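Local coordinates for SusD/RagB family nutrient-binding outer membrane lipoprotein (Bacteroides vulgatus, PDB 4F7A) that probably captures nutrient glycans, possibly mucin O-glycans, at the outer membrane as a SusD-like lipoprotein of the TPR-like helical fold, at residues 146-151 with 482-487; 261-266 with 293-298; 285-290 with 312-317. One frame throughout, in Å; residues are numbered along the deposited sequence.

Interaction 1: 146-151 with 482-487; sequences NSVDTQ and PEQYKN
S147 and Q484 make the direct polar link between the loop and the helix. S147 OG donates to Q484 OE1 across a short 2.5 Å, arriving in the plane of the amide on a carbonyl lone pair. Beside it, N146 and N487 meet tip to tip. Their amide planes lie 24° apart and stack, with N146 CG 3.7 Å from N487 CG, and no hydrogen bond forms between them. V148 supplies the apolar part, its CG2 packing against N487 CB at 3.8 Å.

Two waters extend this first shell. One donates to S147 OG and accepts from N487 ND2. The other accepts from N146 ND2 and donates to N487 O at 2.7 Å, so the two asparagines are linked by solvent as well as by stacking. The N146 amide is itself positioned by an Asx turn. Its CG is anti to the backbone N (chi1 -175°), and OD1 accepts from V148 N at 2.9 Å, with an N-H...O angle of 160°. An alanine in place of N146 would probably leave V148 N without this acceptor, break the water link to N487 O and uncover one face of the N487 amide.

Further out, K139 NZ bonds to the carbonyls of N146 and V148, and V148 also packs on L488 and A491 of helix 482-492. Q484 NE2 bonds weakly to D477 and also binds a glycerol, probably from the crystallisation liquor. The loop leading into helix 151-174 is thus joined to helix 482-492 mainly by uncharged polar groups and water, a chemistry suited to a contact at the protein surface.

Interaction 2: 261-266 with 293-298; sequences TYMGAT and EEYLGV
The ring of Y295 has the selenium of M263, a selenomethionine, at its edge and near its plane; the selenium's closest approach is to Y295 CB, at 3.9 Å. The M263 side chain gets there in extended form, its CG anti to the backbone N (chi1 -166°), and crosses that of Y295 obliquely. At the other aromatic residue, Y262, V298 CG2 touches CB at 3.8 Å. The Y262 ring packs edge-to-face with F317, and its hydroxyl is bonded to Q313 O.

Between these side chains the backbones are bridged. V298 N donates to M263 O at 2.7 Å in a nearly straight bond (169°). V298 O accepts from A265 N at 2.8 Å, but here the donor stands well above the carbonyl plane. One residue therefore bonds to both neighbours of G264, the pattern of a parallel bridge, although 262-265 and 295-298 run 89° apart and the pairing goes no further.

The chains come very close here. G297 CA lies 3.3 Å from M263 O and 3.5 Å from G264 O, both CA-H...O contacts. A beta carbon on G297 would fall about 2.1 Å from G264 O, so the close approach depends on the missing side chain.

Strand 262-263 pairs antiparallel with 61-62, while M263 is also bonded through its backbone to S316. G264 then takes the N-cap position of helix 265-273. The buried contact is an isolated beta bridge at a strand-to-helix turn, joining the irregular chain between helix 279-282 and strand 329-332 to the start of helix 265-273 in this SusD-family protein.

Interaction 3: 285-290 with 312-317; sequences PATLAE and YQSYSF
S314 meets T287 and L288 with both its carbonyl and its side chain, from within a type I beta turn that runs from Y312 to Y315 and sets Y312 CD1 over the centre of one face of the Y315 ring. The S314 carbonyl oxygen accepts from T287 N at 3.0 Å, with an N-H...O angle of 131°, and more weakly from L288 N at 3.1 Å. A286 CB lies against the same oxygen, at 3.4 Å. S314 CB packs on L288 CB at 3.9 Å, and a water joins S314 OG to T287 OG1.

Y315 follows, its carbonyl turned to a second water that also binds T287 OG1. That hydroxyl lies between the backbone N and carbonyl carbon of T287 (chi1 52°), where it reaches both waters. The Y315 ring comes back toward the other segment, where CE1 touches L288 CD2 loosely at 4.3 Å. The Y315 hydroxyl is bonded to that of Y389.

S316 brings OG to 3.2 Å from A286 N, but at an angle too poor for a hydrogen bond. The hydroxyl instead accepts from L296 N, while A286 is bonded through its backbone to E294. At F317 the backbone N donates to a third water, which in turn donates to P285 O.

Most polar links across this partly buried contact thus use backbone groups or water. One carbonyl oxygen serves two successive N-H groups, neither well aligned, and three waters add bridges beside these direct contacts. One water joins two backbone groups and the other two go through the T287 hydroxyl; no regular strand pairing forms.

How the interactions relate
Interactions 2 and 3 form one neighbourhood, their centres about 8 Å apart, and their segments alternate along the chain. Segment 293-298 of interaction 2 and both segments of interaction 3 belong to the irregular chain between helix 279-282 and strand 329-332. Interaction 1 instead joins the loop before helix 151-174 to helix 482-492, on the opposite side of the chain's centre, and closes the long loop that contains the other two. Interaction 2 is buried and relies on direct backbone bonds and apolar packing. Interaction 3, partly buried, mixes backbone bonds with bridging water, whereas interaction 1, at the surface, depends on side-chain amides, a hydroxyl and water.

Interaction 1: 146-151 with 482-487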
loop_
_atom_site.group_PDB
_atom_site.type_symbol
_atom_site.label_atom_id
_atom_site.label_comp_id
_atom_site.label_asym_id
_atom_site.label_seq_id
_atom_site.Cartn_x
_atom_site.Cartn_y
_atom_site.Cartn_z
ATOM N N ASN A 146 3.984 7.540 28.472
ATOM C CA ASN A 146 4.417 6.741 27.314
ATOM C C ASN A 146 3.457 7.012 26.151
ATOM O O ASN A 146 2.265 6.708 26.223
ATOM C CB ASN A 146 4.466 5.241 27.681
ATOM C CG ASN A 146 5.033 4.377 26.562
ATOM O OD1 ASN A 146 5.045 4.769 25.387
ATOM N ND2 ASN A 146 5.522 3.198 26.921
ATOM N N SER A 147 3.990 7.626 25.093
ATOM C CA SER A 147 3.206 8.068 23.939
ATOM C C SER A 147 2.925 6.966 22.907
ATOM O O SER A 147 2.184 7.177 21.931
ATOM C CB SER A 147 3.991 9.185 23.248
ATOM O OG SER A 147 5.343 8.741 22.975
ATOM N N VAL A 148 3.517 5.796 23.109
ATOM C CA VAL A 148 3.590 4.776 22.068
ATOM C C VAL A 148 2.449 3.759 22.150
ATOM O O VAL A 148 2.123 3.248 23.232
ATOM C CB VAL A 148 4.953 4.033 22.149
ATOM C CG1 VAL A 148 4.992 2.805 21.208
ATOM C CG2 VAL A 148 6.076 4.997 21.798
ATOM N N ASP A 149 1.851 3.466 21.001
ATOM C CA ASP A 149 0.991 2.286 20.850
ATOM C C ASP A 149 1.808 1.124 20.292
ATOM O O ASP A 149 2.491 1.292 19.290
ATOM C CB ASP A 149 -0.109 2.504 19.805
ATOM C CG ASP A 149 -1.172 3.452 20.216
ATOM O OD1 ASP A 149 -1.241 3.853 21.398
ATOM O OD2 ASP A 149 -1.984 3.797 19.309
ATOM N N THR A 150 1.669 -0.072 20.860
ATOM C CA THR A 150 2.086 -1.294 20.141
ATOM C C THR A 150 1.263 -1.373 18.847
ATOM O O THR A 150 0.211 -0.718 18.730
ATOM C CB THR A 150 1.848 -2.577 20.963
ATOM O OG1 THR A 150 0.445 -2.776 21.090
ATOM C CG2 THR A 150 2.493 -2.483 22.389
ATOM N N GLN A 151 1.729 -2.126 17.857
ATOM C CA GLN A 151 0.948 -2.271 16.635
ATOM C C GLN A 151 -0.451 -2.817 16.915
ATOM O O GLN A 151 -1.415 -2.387 16.279
ATOM C CB GLN A 151 1.663 -3.155 15.615
ATOM C CG GLN A 151 0.926 -3.283 14.282
ATOM C CD GLN A 151 1.784 -3.955 13.222
ATOM O OE1 GLN A 151 1.938 -5.182 13.240
ATOM N NE2 GLN A 151 2.320 -3.159 12.261
ATOM N N PRO A 482 14.729 10.624 22.774
ATOM C CA PRO A 482 15.333 9.338 23.084
ATOM C C PRO A 482 14.437 8.451 23.973
ATOM O O PRO A 482 14.430 7.245 23.764
ATOM C CB PRO A 482 16.658 9.714 23.773
ATOM C CG PRO A 482 16.484 11.123 24.245
ATOM C CD PRO A 482 15.607 11.740 23.178
ATOM N N GLU A 483 13.680 9.032 24.915
ATOM C CA GLU A 483 12.753 8.228 25.724
ATOM C C GLU A 483 11.701 7.578 24.824
ATOM O O GLU A 483 11.452 6.365 24.926
ATOM C CB GLU A 483 12.097 9.072 26.822
ATOM C CG GLU A 483 11.086 8.323 27.695
ATOM C CD GLU A 483 11.737 7.367 28.672
ATOM O OE1 GLU A 483 12.981 7.281 28.694
ATOM O OE2 GLU A 483 10.995 6.714 29.433
ATOM N N GLN A 484 11.105 8.350 23.916
ATOM C CA GLN A 484 10.141 7.756 23.000
ATOM C C GLN A 484 10.752 6.637 22.148
ATOM O O GLN A 484 10.107 5.615 21.909
ATOM C CB GLN A 484 9.510 8.800 22.090
ATOM C CG GLN A 484 8.503 8.227 21.117
ATOM C CD GLN A 484 7.673 9.298 20.507
ATOM O OE1 GLN A 484 6.668 9.720 21.089
ATOM N NE2 GLN A 484 8.118 9.807 19.354
ATOM N N TYR A 485 11.981 6.833 21.681
ATOM C CA TYR A 485 12.658 5.797 20.900
ATOM C C TYR A 485 12.783 4.507 21.721
ATOM O O TYR A 485 12.517 3.404 21.211
ATOM C CB TYR A 485 14.025 6.272 20.437
ATOM C CG TYR A 485 14.766 5.218 19.679
ATOM C CD1 TYR A 485 14.313 4.796 18.430
ATOM C CD2 TYR A 485 15.895 4.602 20.218
ATOM C CE1 TYR A 485 14.976 3.794 17.725
ATOM C CE2 TYR A 485 16.579 3.586 19.503
ATOM C CZ TYR A 485 16.102 3.194 18.255
ATOM O OH TYR A 485 16.751 2.199 17.536
ATOM N N LYS A 486 13.169 4.638 22.989
ATOM C CA LYS A 486 13.237 3.476 23.867
ATOM C C LYS A 486 11.859 2.800 23.966
ATOM O O LYS A 486 11.758 1.569 23.889
ATOM C CB LYS A 486 13.727 3.855 25.258
ATOM C CG LYS A 486 13.673 2.652 26.247
ATOM C CD LYS A 486 14.001 3.039 27.665
ATOM C CE LYS A 486 12.970 3.992 28.277
ATOM N NZ LYS A 486 13.247 4.227 29.738
ATOM N N ASN A 487 10.807 3.608 24.138
ATOM C CA ASN A 487 9.440 3.069 24.209
ATOM C C ASN A 487 8.951 2.385 22.941
ATOM O O ASN A 487 8.207 1.393 23.021
ATOM C CB ASN A 487 8.440 4.156 24.618
ATOM C CG ASN A 487 8.655 4.631 26.036
ATOM O OD1 ASN A 487 9.253 3.911 26.850
ATOM N ND2 ASN A 487 8.191 5.861 26.345
HETATM O O HOH W 1 6.500 1.052 25.108
HETATM O O HOH W 2 7.113 8.105 24.856
#

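Interaction 2: 261-266 with 293-298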
loop_
_atom_site.group_PDB
_atom_site.type_symbol
_atom_site.label_atom_id
_atom_site.label_comp_id
_atom_site.label_asym_id
_atom_site.label_seq_id
_atom_site.Cartn_x
_atom_site.Cartn_y
_atom_site.Cartn_z
ATOM N N THR A 261 11.784 5.442 -12.577
ATOM C CA THR A 261 10.781 4.420 -12.246
ATOM C C THR A 261 10.766 3.275 -13.258
ATOM O O THR A 261 10.015 3.303 -14.227
ATOM C CB THR A 261 9.385 5.064 -12.174
ATOM O OG1 THR A 261 9.130 5.750 -13.402
ATOM C CG2 THR A 261 9.307 6.051 -10.995
ATOM N N TYR A 262 11.625 2.284 -13.036
ATOM C CA TYR A 262 11.712 1.112 -13.894
ATOM C C TYR A 262 10.908 -0.032 -13.315
ATOM O O TYR A 262 10.654 -0.090 -12.108
ATOM C CB TYR A 262 13.181 0.660 -14.084
ATOM C CG TYR A 262 13.952 1.561 -14.998
ATOM C CD1 TYR A 262 14.374 2.828 -14.572
ATOM C CD2 TYR A 262 14.214 1.188 -16.313
ATOM C CE1 TYR A 262 15.083 3.660 -15.411
ATOM C CE2 TYR A 262 14.908 2.034 -17.162
ATOM C CZ TYR A 262 15.330 3.270 -16.710
ATOM O OH TYR A 262 16.027 4.127 -17.561
HETATM N N MSE A 263 10.528 -0.934 -14.203
HETATM C CA MSE A 263 9.877 -2.190 -13.879
HETATM C C MSE A 263 10.763 -3.087 -13.007
HETATM O O MSE A 263 11.952 -3.207 -13.256
HETATM C CB MSE A 263 9.598 -2.921 -15.196
HETATM C CG MSE A 263 8.643 -4.083 -15.083
HETATM SE SE MSE A 263 8.419 -4.899 -16.808
HETATM C CE MSE A 263 6.673 -5.697 -16.533
ATOM N N GLY A 264 10.185 -3.723 -11.985
ATOM C CA GLY A 264 10.948 -4.676 -11.168
ATOM C C GLY A 264 10.956 -6.073 -11.774
ATOM O O GLY A 264 10.036 -6.456 -12.512
ATOM N N ALA A 265 12.006 -6.840 -11.497
ATOM C CA ALA A 265 12.128 -8.219 -12.013
ATOM C C ALA A 265 10.948 -9.153 -11.689
ATOM O O ALA A 265 10.559 -9.967 -12.534
ATOM C CB ALA A 265 13.456 -8.871 -11.533
ATOM N N THR A 266 10.363 -9.053 -10.504
ATOM C CA THR A 266 9.275 -9.960 -10.141
ATOM C C THR A 266 8.023 -9.667 -10.938
ATOM O O THR A 266 7.407 -10.581 -11.414
ATOM C CB THR A 266 8.930 -9.986 -8.614
ATOM O OG1 THR A 266 10.124 -10.231 -7.839
ATOM C CG2 THR A 266 7.938 -11.098 -8.323
ATOM N N GLU A 293 11.297 -5.533 -27.938
ATOM C CA GLU A 293 9.908 -5.938 -27.815
ATOM C C GLU A 293 9.646 -6.725 -26.516
ATOM O O GLU A 293 8.554 -7.239 -26.308
ATOM C CB GLU A 293 9.506 -6.788 -29.022
ATOM C CG GLU A 293 9.715 -6.106 -30.370
ATOM C CD GLU A 293 9.288 -7.007 -31.513
ATOM O OE1 GLU A 293 8.095 -7.377 -31.544
ATOM O OE2 GLU A 293 10.140 -7.355 -32.362
ATOM N N GLU A 294 10.636 -6.825 -25.646
ATOM C CA GLU A 294 10.495 -7.577 -24.401
ATOM C C GLU A 294 10.281 -6.641 -23.215
ATOM O O GLU A 294 10.679 -5.455 -23.233
ATOM C CB GLU A 294 11.728 -8.451 -24.172
ATOM C CG GLU A 294 11.892 -9.551 -25.218
ATOM C CD GLU A 294 13.343 -9.983 -25.377
ATOM O OE1 GLU A 294 14.035 -10.105 -24.353
ATOM O OE2 GLU A 294 13.798 -10.149 -26.528
ATOM N N TYR A 295 9.659 -7.180 -22.186
ATOM C CA TYR A 295 9.526 -6.467 -20.918
ATOM C C TYR A 295 10.566 -7.014 -19.971
ATOM O O TYR A 295 10.524 -8.194 -19.603
ATOM C CB TYR A 295 8.129 -6.638 -20.337
ATOM C CG TYR A 295 7.097 -5.915 -21.180
ATOM C CD1 TYR A 295 6.555 -6.501 -22.314
ATOM C CD2 TYR A 295 6.699 -4.621 -20.853
ATOM C CE1 TYR A 295 5.626 -5.807 -23.118
ATOM C CE2 TYR A 295 5.786 -3.926 -21.636
ATOM C CZ TYR A 295 5.243 -4.526 -22.750
ATOM O OH TYR A 295 4.344 -3.825 -23.509
ATOM N N LEU A 296 11.494 -6.160 -19.566
ATOM C CA LEU A 296 12.606 -6.565 -18.708
ATOM C C LEU A 296 12.538 -5.789 -17.405
ATOM O O LEU A 296 12.480 -4.573 -17.424
ATOM C CB LEU A 296 13.946 -6.297 -19.397
ATOM C CG LEU A 296 14.229 -6.998 -20.714
ATOM C CD1 LEU A 296 15.626 -6.607 -21.217
ATOM C CD2 LEU A 296 14.106 -8.544 -20.584
ATOM N N GLY A 297 12.512 -6.512 -16.283
ATOM C CA GLY A 297 12.484 -5.938 -14.960
ATOM C C GLY A 297 13.830 -5.950 -14.247
ATOM O O GLY A 297 14.619 -6.885 -14.384
ATOM N N VAL A 298 14.073 -4.910 -13.459
ATOM C CA VAL A 298 15.307 -4.772 -12.727
ATOM C C VAL A 298 15.341 -5.683 -11.506
ATOM O O VAL A 298 14.446 -5.627 -10.665
ATOM C CB VAL A 298 15.502 -3.286 -12.306
ATOM C CG1 VAL A 298 16.820 -3.088 -11.550
ATOM C CG2 VAL A 298 15.421 -2.374 -13.582
#

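Interaction 3: 285-290 with 312-317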
loop_
_atom_site.group_PDB
_atom_site.type_symbol
_atom_site.label_atom_id
_atom_site.label_comp_id
_atom_site.label_asym_id
_atom_site.label_seq_id
_atom_site.Cartn_x
_atom_site.Cartn_y
_atom_site.Cartn_z
ATOM N N PRO A 285 7.885 -1.687 -23.280
ATOM C CA PRO A 285 8.979 -2.593 -23.575
ATOM C C PRO A 285 10.336 -1.957 -23.330
ATOM O O PRO A 285 10.486 -0.738 -23.419
ATOM C CB PRO A 285 8.805 -2.893 -25.069
ATOM C CG PRO A 285 7.357 -2.585 -25.369
ATOM C CD PRO A 285 6.995 -1.470 -24.439
ATOM N N ALA A 286 11.320 -2.794 -23.032
ATOM C CA ALA A 286 12.691 -2.360 -22.861
ATOM C C ALA A 286 13.232 -1.651 -24.110
ATOM O O ALA A 286 12.774 -1.930 -25.233
ATOM C CB ALA A 286 13.574 -3.588 -22.537
ATOM N N THR A 287 14.189 -0.747 -23.910
ATOM C CA THR A 287 14.907 -0.122 -25.033
ATOM C C THR A 287 16.288 -0.768 -25.294
ATOM O O THR A 287 17.029 -0.345 -26.206
ATOM C CB THR A 287 15.080 1.391 -24.812
ATOM O OG1 THR A 287 15.652 1.617 -23.526
ATOM C CG2 THR A 287 13.705 2.142 -24.933
ATOM N N LEU A 288 16.629 -1.799 -24.527
ATOM C CA LEU A 288 17.912 -2.511 -24.698
ATOM C C LEU A 288 17.965 -3.152 -26.070
ATOM O O LEU A 288 17.046 -3.860 -26.459
ATOM C CB LEU A 288 18.096 -3.599 -23.609
ATOM C CG LEU A 288 19.414 -4.410 -23.560
ATOM C CD1 LEU A 288 20.635 -3.523 -23.251
ATOM C CD2 LEU A 288 19.302 -5.523 -22.537
ATOM N N ALA A 289 19.063 -2.917 -26.795
ATOM C CA ALA A 289 19.238 -3.459 -28.130
ATOM C C ALA A 289 19.074 -4.976 -28.123
ATOM O O ALA A 289 19.570 -5.639 -27.222
ATOM C CB ALA A 289 20.626 -3.064 -28.712
ATOM N N GLU A 290 18.361 -5.460 -29.138
ATOM C CA GLU A 290 18.045 -6.886 -29.311
ATOM C C GLU A 290 16.923 -7.369 -28.379
ATOM O O GLU A 290 16.579 -8.547 -28.384
ATOM C CB GLU A 290 19.288 -7.787 -29.145
ATOM C CG GLU A 290 20.526 -7.375 -29.963
ATOM C CD GLU A 290 21.610 -8.454 -29.982
ATOM O OE1 GLU A 290 21.335 -9.587 -30.435
ATOM O OE2 GLU A 290 22.740 -8.169 -29.541
ATOM N N TYR A 312 21.070 -0.928 -15.703
ATOM C CA TYR A 312 19.680 -1.282 -15.992
ATOM C C TYR A 312 18.894 -0.162 -16.675
ATOM O O TYR A 312 17.699 -0.209 -16.773
ATOM C CB TYR A 312 18.992 -1.746 -14.697
ATOM C CG TYR A 312 19.625 -3.017 -14.209
ATOM C CD1 TYR A 312 19.423 -4.207 -14.888
ATOM C CD2 TYR A 312 20.503 -3.019 -13.126
ATOM C CE1 TYR A 312 20.047 -5.385 -14.492
ATOM C CE2 TYR A 312 21.146 -4.202 -12.716
ATOM C CZ TYR A 312 20.895 -5.377 -13.405
ATOM O OH TYR A 312 21.537 -6.520 -13.059
ATOM N N GLN A 313 19.598 0.856 -17.148
ATOM C CA GLN A 313 18.973 2.041 -17.721
ATOM C C GLN A 313 18.139 1.795 -18.993
ATOM O O GLN A 313 17.286 2.618 -19.342
ATOM C CB GLN A 313 20.107 3.049 -17.953
ATOM C CG GLN A 313 19.930 4.138 -18.912
ATOM C CD GLN A 313 21.264 4.840 -19.069
ATOM O OE1 GLN A 313 21.979 4.641 -20.057
ATOM N NE2 GLN A 313 21.655 5.564 -18.039
ATOM N N SER A 314 18.368 0.678 -19.679
ATOM C CA SER A 314 17.571 0.317 -20.861
ATOM C C SER A 314 16.535 -0.786 -20.627
ATOM O O SER A 314 15.929 -1.293 -21.579
ATOM C CB SER A 314 18.508 -0.040 -22.014
ATOM O OG SER A 314 19.299 1.102 -22.299
ATOM N N TYR A 315 16.311 -1.132 -19.360
ATOM C CA TYR A 315 15.196 -2.025 -18.978
ATOM C C TYR A 315 13.841 -1.322 -19.110
ATOM O O TYR A 315 13.763 -0.130 -19.463
ATOM C CB TYR A 315 15.426 -2.604 -17.568
ATOM C CG TYR A 315 16.286 -3.860 -17.548
ATOM C CD1 TYR A 315 17.354 -4.040 -18.436
ATOM C CD2 TYR A 315 16.038 -4.870 -16.632
ATOM C CE1 TYR A 315 18.145 -5.201 -18.406
ATOM C CE2 TYR A 315 16.816 -5.993 -16.578
ATOM C CZ TYR A 315 17.850 -6.187 -17.471
ATOM O OH TYR A 315 18.592 -7.351 -17.404
ATOM N N SER A 316 12.762 -2.063 -18.878
ATOM C CA SER A 316 11.420 -1.520 -19.077
ATOM C C SER A 316 11.104 -0.393 -18.089
ATOM O O SER A 316 11.391 -0.499 -16.902
ATOM C CB SER A 316 10.361 -2.604 -18.952
ATOM O OG SER A 316 10.393 -3.481 -20.060
ATOM N N PHE A 317 10.500 0.670 -18.621
ATOM C CA PHE A 317 10.141 1.835 -17.855
ATOM C C PHE A 317 8.644 1.825 -17.663
ATOM O O PHE A 317 7.931 1.192 -18.431
ATOM C CB PHE A 317 10.559 3.111 -18.619
ATOM C CG PHE A 317 10.698 4.321 -17.737
ATOM C CD1 PHE A 317 11.736 4.406 -16.848
ATOM C CD2 PHE A 317 9.788 5.371 -17.801
ATOM C CE1 PHE A 317 11.885 5.510 -16.012
ATOM C CE2 PHE A 317 9.943 6.490 -16.976
ATOM C CZ PHE A 317 10.990 6.552 -16.082
HETATM O O HOH W 3 11.056 1.282 -21.514
HETATM O O HOH W 4 13.808 1.687 -21.403
HETATM O O HOH W 5 17.545 3.177 -23.690
#